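Long-range contacts in TRAP-type transporter, periplasmic component (Cupriavidus necator, PDB 4P8B), which binds (S)-2-acetolactate and, as the periplasmic solute-binding component of a TRAP-type transporter, probably delivers it to the membrane permease for uptake: residues Gly153-Ser158 / Gln214-Ser219; Val157-Arg162 / Lys171-Arg176. All coordinates share one frame; numbering follows the deposited sequence.

Contact 1. Residues Gly153-Ser158 / Gln214-Ser219; sequences GFREVS and QENPQS. With X2X ((2S)-2-hydroxy-2-methyl-3-oxobutanoic acid), chain D.
R155 and N216 meet at the acetolactate. R155 NH1 donates to the ligand hydroxyl OAF and NH2 to the carboxylate oxygen OAE, each at 3.0 Å, while N216 OD1 accepts from OAF at 2.7 Å and N216 ND2 donates to OAE. Hydroxyl and carboxylate are thus read together by a guanidinium and an amide that lie side by side, their planes 59° apart, with N216 CA over one face of the guanidinium. At the guanidinium edge, E215 takes R155 side-on: NE reaches OE1 at 2.8 Å and NH2 reaches OE2 at 3.0 Å, both bonds nearly in the guanidinium plane, although OE2 is met from above the carboxylate plane. The bend of R155 at chi3 (68°) turns NE toward E215 while the tip faces the pocket. Outside the pair, Y239 OH bonds E215 OE1 and D242 forms a salt bridge with NH1. N216 is steadied in turn: its ND2 also donates to Q214 OE1 at 2.9 Å, and Q214 NE2 donates in its amide plane to S158 OG, which has a second partner in Q231. Beneath lies an antiparallel pairing of 156-158 with 214-216, E156 and N216 exchanging backbone bonds and S158 and Q214 doing likewise. Water 2 joins E156 O, N216 O and Q214 NE2. Between strand 144-154 and the start of helix 218-223, P217 CA makes a C-H...O contact with F154 O (3.2 Å), and P217 CG rests on G153 N at 3.4 Å. With E215, D242 and the ligand carboxylate around it, R155 is probably held charged, and its bonds fix its rotation, so that with N216 it binds both the hydroxyl and the carboxylate of acetolactate.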
loop_
_atom_site.group_PDB
_atom_site.type_symbol
_atom_site.label_atom_id
_atom_site.label_comp_id
_atom_site.label_asym_id
_atom_site.label_seq_id
_atom_site.Cartn_x
_atom_site.Cartn_y
_atom_site.Cartn_z
ATOM N N GLY A 153 2.624 2.378 -3.560
ATOM C CA GLY A 153 3.313 2.189 -4.818
ATOM C C GLY A 153 3.796 0.794 -5.046
ATOM O O GLY A 153 3.479 -0.126 -4.320
ATOM N N PHE A 154 4.560 0.631 -6.117
ATOM C CA PHE A 154 5.175 -0.662 -6.450
ATOM C C PHE A 154 6.218 -1.031 -5.416
ATOM O O PHE A 154 7.115 -0.219 -5.088
ATOM C CB PHE A 154 5.769 -0.661 -7.867
ATOM C CG PHE A 154 4.732 -0.866 -8.928
ATOM C CD1 PHE A 154 4.276 -2.131 -9.214
ATOM C CD2 PHE A 154 4.194 0.208 -9.599
ATOM C CE1 PHE A 154 3.286 -2.332 -10.183
ATOM C CE2 PHE A 154 3.204 0.017 -10.555
ATOM C CZ PHE A 154 2.760 -1.255 -10.842
ATOM N N ARG A 155 6.102 -2.236 -4.882
ATOM C CA ARG A 155 6.863 -2.628 -3.701
ATOM C C ARG A 155 8.122 -3.387 -4.121
ATOM O O ARG A 155 8.060 -4.531 -4.538
ATOM C CB ARG A 155 5.982 -3.450 -2.756
ATOM C CG ARG A 155 4.739 -2.690 -2.307
ATOM C CD ARG A 155 3.849 -3.487 -1.374
ATOM N NE ARG A 155 4.444 -3.734 -0.054
ATOM C CZ ARG A 155 4.383 -2.922 0.987
ATOM N NH1 ARG A 155 3.806 -1.743 0.881
ATOM N NH2 ARG A 155 4.933 -3.274 2.134
ATOM N N GLU A 156 9.263 -2.701 -4.037
ATOM C CA GLU A 156 10.538 -3.226 -4.514
ATOM C C GLU A 156 11.259 -3.932 -3.368
ATOM O O GLU A 156 11.264 -3.438 -2.232
ATOM C CB GLU A 156 11.378 -2.098 -5.118
ATOM C CG GLU A 156 10.613 -1.162 -6.067
ATOM C CD GLU A 156 9.963 -1.852 -7.254
ATOM O OE1 GLU A 156 10.024 -3.082 -7.387
ATOM O OE2 GLU A 156 9.349 -1.120 -8.075
ATOM N N VAL A 157 11.845 -5.078 -3.651
ATOM C CA VAL A 157 12.510 -5.886 -2.630
ATOM C C VAL A 157 13.946 -5.429 -2.374
ATOM O O VAL A 157 14.719 -5.195 -3.311
ATOM C CB VAL A 157 12.421 -7.402 -2.986
ATOM C CG1 VAL A 157 13.131 -7.734 -4.321
ATOM C CG2 VAL A 157 12.983 -8.264 -1.871
ATOM N N SER A 158 14.281 -5.250 -1.103
ATOM C CA SER A 158 15.624 -4.874 -0.699
ATOM C C SER A 158 16.163 -5.885 0.283
ATOM O O SER A 158 15.423 -6.596 0.946
ATOM C CB SER A 158 15.656 -3.490 -0.062
ATOM O OG SER A 158 15.032 -3.466 1.225
ATOM N N GLN A 214 13.283 -6.500 3.139
ATOM C CA GLN A 214 11.911 -6.037 3.206
ATOM C C GLN A 214 11.457 -5.687 1.784
ATOM O O GLN A 214 12.207 -5.899 0.823
ATOM C CB GLN A 214 11.800 -4.818 4.160
ATOM C CG GLN A 214 12.569 -3.588 3.722
ATOM C CD GLN A 214 11.804 -2.685 2.786
ATOM O OE1 GLN A 214 10.694 -2.260 3.116
ATOM N NE2 GLN A 214 12.378 -2.336 1.646
ATOM N N GLU A 215 10.249 -5.146 1.646
ATOM C CA GLU A 215 9.729 -4.772 0.349
ATOM C C GLU A 215 8.772 -3.610 0.529
ATOM O O GLU A 215 7.937 -3.625 1.430
ATOM C CB GLU A 215 9.042 -5.985 -0.326
ATOM C CG GLU A 215 8.128 -6.822 0.579
ATOM C CD GLU A 215 6.739 -6.221 0.775
ATOM O OE1 GLU A 215 6.036 -6.004 -0.236
ATOM O OE2 GLU A 215 6.334 -5.971 1.945
ATOM N N ASN A 216 8.927 -2.567 -0.264
ATOM C CA ASN A 216 8.133 -1.343 -0.049
ATOM C C ASN A 216 8.314 -0.400 -1.226
ATOM O O ASN A 216 9.265 -0.543 -2.016
ATOM C CB ASN A 216 8.575 -0.610 1.233
ATOM C CG ASN A 216 7.576 -0.726 2.373
ATOM O OD1 ASN A 216 6.428 -0.328 2.235
ATOM N ND2 ASN A 216 8.016 -1.233 3.513
ATOM N N PRO A 217 7.402 0.563 -1.390
ATOM C CA PRO A 217 7.580 1.527 -2.471
ATOM C C PRO A 217 8.842 2.363 -2.314
ATOM O O PRO A 217 9.357 2.578 -1.197
ATOM C CB PRO A 217 6.301 2.384 -2.379
ATOM C CG PRO A 217 5.344 1.545 -1.644
ATOM C CD PRO A 217 6.168 0.813 -0.633
ATOM N N GLN A 218 9.321 2.905 -3.427
ATOM C CA GLN A 218 10.498 3.731 -3.399
ATOM C C GLN A 218 10.354 4.903 -2.444
ATOM O O GLN A 218 11.285 5.254 -1.750
ATOM C CB GLN A 218 10.831 4.245 -4.799
ATOM C CG GLN A 218 12.178 4.963 -4.891
ATOM C CD GLN A 218 12.115 6.405 -4.484
ATOM O OE1 GLN A 218 11.044 7.005 -4.455
ATOM N NE2 GLN A 218 13.270 6.985 -4.139
ATOM N N SER A 219 9.180 5.508 -2.388
ATOM C CA SER A 219 9.044 6.696 -1.562
ATOM C C SER A 219 9.158 6.388 -0.067
ATOM O O SER A 219 9.566 7.247 0.708
ATOM C CB SER A 219 7.739 7.421 -1.865
ATOM O OG SER A 219 6.627 6.609 -1.552
HETATM O OAD X2X D . 4.104 -1.859 6.576
HETATM C CAH X2X D . 4.465 -1.417 5.438
HETATM O OAE X2X D . 5.423 -1.944 4.799
HETATM C CAI X2X D . 3.748 -0.262 4.819
HETATM C CAB X2X D . 4.059 0.978 5.629
HETATM O OAF X2X D . 4.032 -0.163 3.453
HETATM C CAG X2X D . 2.297 -0.606 4.916
HETATM O OAC X2X D . 1.606 -0.134 5.819
HETATM C CAA X2X D . 1.688 -1.551 3.937
HETATM O O HOH W 1 8.014 2.169 -5.912
HETATM O O HOH W 2 11.901 -0.934 -1.030
#

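Contact 2. Residues Val157-Arg162 / Lys171-Arg176; sequences VSNSKR and KGMKLR. With X2X ((2S)-2-hydroxy-2-methyl-3-oxobutanoic acid), chain D.
M173, a selenomethionine, sets its methyl CE over the centre of one face of the R162 guanidinium, 3.5 Å from CZ, the two side chains meeting tip to tip; the backbone of K171 lies at the edge of the same group, with K171 O 3.0 Å from NH2. R162 NE is held by D169 O, just before the second segment. The other guanidinium, of R176, has the ligand carboxylate at its edge: NH1 donates to OAE and NH2 to OAD, both at 2.8 Å and almost straight. The M173 and N159 side chains cross at about a right angle, with CE 3.3 Å from OD1; the bend of M173 at chi3 (-84°) brings this methyl between N159 and R162. The N159 amide is fixed from within its own turn: OD1 accepts from K161 N in an Asx turn and from R162 N in an Asx motif, and ND2 donates to R162 O at 2.9 Å. Nearer the ligand, V157 CG2 touches L175 CD1 at 4.2 Å, and L175 CD2 lies against S158 O. At the solvent end, water 3 links K161 NZ to G172 O. Side-chain packing, partly on polar groups, joins strand 174-177 and the loop before it to strand 156-159 and the loop after it, the two strands belonging to different sheets. Strand 233-235 flanks 156-159, and 174-177 pairs in parallel with 193-196.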
loop_
_atom_site.group_PDB
_atom_site.type_symbol
_atom_site.label_atom_id
_atom_site.label_comp_id
_atom_site.label_asym_id
_atom_site.label_seq_id
_atom_site.Cartn_x
_atom_site.Cartn_y
_atom_site.Cartn_z
ATOM N N VAL A 157 11.845 -5.078 -3.651
ATOM C CA VAL A 157 12.510 -5.886 -2.630
ATOM C C VAL A 157 13.946 -5.429 -2.374
ATOM O O VAL A 157 14.719 -5.195 -3.311
ATOM C CB VAL A 157 12.421 -7.402 -2.986
ATOM C CG1 VAL A 157 13.131 -7.734 -4.321
ATOM C CG2 VAL A 157 12.983 -8.264 -1.871
ATOM N N SER A 158 14.281 -5.250 -1.103
ATOM C CA SER A 158 15.624 -4.874 -0.699
ATOM C C SER A 158 16.163 -5.885 0.283
ATOM O O SER A 158 15.423 -6.596 0.946
ATOM C CB SER A 158 15.656 -3.490 -0.062
ATOM O OG SER A 158 15.032 -3.466 1.225
ATOM N N ASN A 159 17.482 -5.922 0.391
ATOM C CA ASN A 159 18.133 -6.729 1.409
ATOM C C ASN A 159 19.573 -6.273 1.628
ATOM O O ASN A 159 20.060 -5.405 0.889
ATOM C CB ASN A 159 18.075 -8.224 1.057
ATOM C CG ASN A 159 19.086 -8.636 0.017
ATOM O OD1 ASN A 159 20.104 -9.247 0.340
ATOM N ND2 ASN A 159 18.795 -8.350 -1.249
ATOM N N SER A 160 20.214 -6.830 2.650
ATOM C CA SER A 160 21.569 -6.428 3.014
ATOM C C SER A 160 22.661 -7.366 2.476
ATOM O O SER A 160 23.857 -7.064 2.616
ATOM C CB SER A 160 21.712 -6.379 4.523
ATOM O OG SER A 160 21.649 -7.691 5.044
ATOM N N LYS A 161 22.263 -8.492 1.882
ATOM C CA LYS A 161 23.218 -9.556 1.566
ATOM C C LYS A 161 23.691 -9.624 0.139
ATOM O O LYS A 161 24.891 -9.774 -0.087
ATOM C CB LYS A 161 22.640 -10.920 1.944
ATOM C CG LYS A 161 22.535 -11.106 3.456
ATOM C CD LYS A 161 22.261 -12.547 3.824
ATOM C CE LYS A 161 22.396 -12.771 5.326
ATOM N NZ LYS A 161 22.042 -14.170 5.697
ATOM N N ARG A 162 22.779 -9.602 -0.820
ATOM C CA ARG A 162 23.174 -9.868 -2.203
ATOM C C ARG A 162 22.155 -9.372 -3.194
ATOM O O ARG A 162 20.991 -9.141 -2.885
ATOM C CB ARG A 162 23.390 -11.377 -2.417
ATOM C CG ARG A 162 22.147 -12.217 -2.141
ATOM C CD ARG A 162 22.420 -13.705 -2.379
ATOM N NE ARG A 162 21.308 -14.572 -1.992
ATOM C CZ ARG A 162 21.058 -14.998 -0.754
ATOM N NH1 ARG A 162 21.834 -14.636 0.266
ATOM N NH2 ARG A 162 20.015 -15.788 -0.526
ATOM N N LYS A 171 16.778 -17.699 -1.847
ATOM C CA LYS A 171 16.702 -18.897 -1.035
ATOM C C LYS A 171 17.238 -18.616 0.363
ATOM O O LYS A 171 18.350 -18.114 0.525
ATOM C CB LYS A 171 17.456 -20.065 -1.669
ATOM C CG LYS A 171 17.286 -21.349 -0.876
ATOM C CD LYS A 171 17.596 -22.586 -1.691
ATOM C CE LYS A 171 19.088 -22.763 -1.886
ATOM N NZ LYS A 171 19.519 -24.166 -1.605
ATOM N N GLY A 172 16.423 -18.930 1.362
ATOM C CA GLY A 172 16.811 -18.773 2.754
ATOM C C GLY A 172 16.793 -17.352 3.289
ATOM O O GLY A 172 17.064 -17.148 4.463
HETATM N N MSE A 173 16.472 -16.367 2.459
HETATM C CA MSE A 173 16.524 -14.977 2.894
HETATM C C MSE A 173 15.395 -14.658 3.872
HETATM O O MSE A 173 14.234 -15.003 3.628
HETATM C CB MSE A 173 16.454 -14.071 1.674
HETATM C CG MSE A 173 16.836 -12.639 1.870
HETATM SE SE MSE A 173 17.082 -11.793 0.135
HETATM C CE MSE A 173 18.891 -12.294 -0.260
ATOM N N LYS A 174 15.737 -13.984 4.969
ATOM C CA LYS A 174 14.770 -13.620 5.994
ATOM C C LYS A 174 14.191 -12.264 5.645
ATOM O O LYS A 174 14.772 -11.222 5.911
ATOM C CB LYS A 174 15.437 -13.572 7.365
ATOM C CG LYS A 174 16.007 -14.899 7.810
ATOM C CD LYS A 174 16.661 -14.770 9.200
ATOM C CE LYS A 174 17.295 -16.073 9.660
ATOM N NZ LYS A 174 18.401 -16.524 8.770
ATOM N N LEU A 175 13.047 -12.277 4.993
ATOM C CA LEU A 175 12.461 -11.046 4.493
ATOM C C LEU A 175 11.244 -10.685 5.318
ATOM O O LEU A 175 10.376 -11.510 5.544
ATOM C CB LEU A 175 12.077 -11.195 3.026
ATOM C CG LEU A 175 13.302 -11.346 2.116
ATOM C CD1 LEU A 175 12.844 -11.638 0.693
ATOM C CD2 LEU A 175 14.186 -10.102 2.171
ATOM N N ARG A 176 11.208 -9.460 5.815
ATOM C CA ARG A 176 10.003 -8.988 6.475
ATOM C C ARG A 176 8.907 -8.717 5.461
ATOM O O ARG A 176 9.151 -8.103 4.428
ATOM C CB ARG A 176 10.306 -7.724 7.279
ATOM C CG ARG A 176 9.094 -7.098 7.972
ATOM C CD ARG A 176 8.452 -6.083 7.059
ATOM N NE ARG A 176 7.266 -5.488 7.662
ATOM C CZ ARG A 176 6.587 -4.491 7.109
ATOM N NH1 ARG A 176 6.962 -3.964 5.960
ATOM N NH2 ARG A 176 5.520 -4.009 7.740
HETATM O OAD X2X D . 4.104 -1.859 6.576
HETATM C CAH X2X D . 4.465 -1.417 5.438
HETATM O OAE X2X D . 5.423 -1.944 4.799
HETATM C CAI X2X D . 3.748 -0.262 4.819
HETATM C CAB X2X D . 4.059 0.978 5.629
HETATM O OAF X2X D . 4.032 -0.163 3.453
HETATM C CAG X2X D . 2.297 -0.606 4.916
HETATM O OAC X2X D . 1.606 -0.134 5.819
HETATM C CAA X2X D . 1.688 -1.551 3.937
HETATM O O HOH W 3 19.578 -15.330 5.150
#

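The centres of contacts 1 and 2 lie about 13 Å apart, and both start from strand 156-159, sharing V157 and S158. Along the chain, 153-158 runs into 157-162, then come 171-176 and finally 214-219; contact 2 spans 8 intervening residues and contact 1 spans 55, with helices and strands among them. Strands 156-159 and 213-216 are neighbours in one mixed sheet, while 174-177 belongs to a separate two-stranded parallel sheet. The contacts meet where Q214 packs on L175 and N216 on R176. Together they supply three polar residues, R155, N216 and R176, to one acetolactate site, with Q79 and N100 also bonded to the ligand.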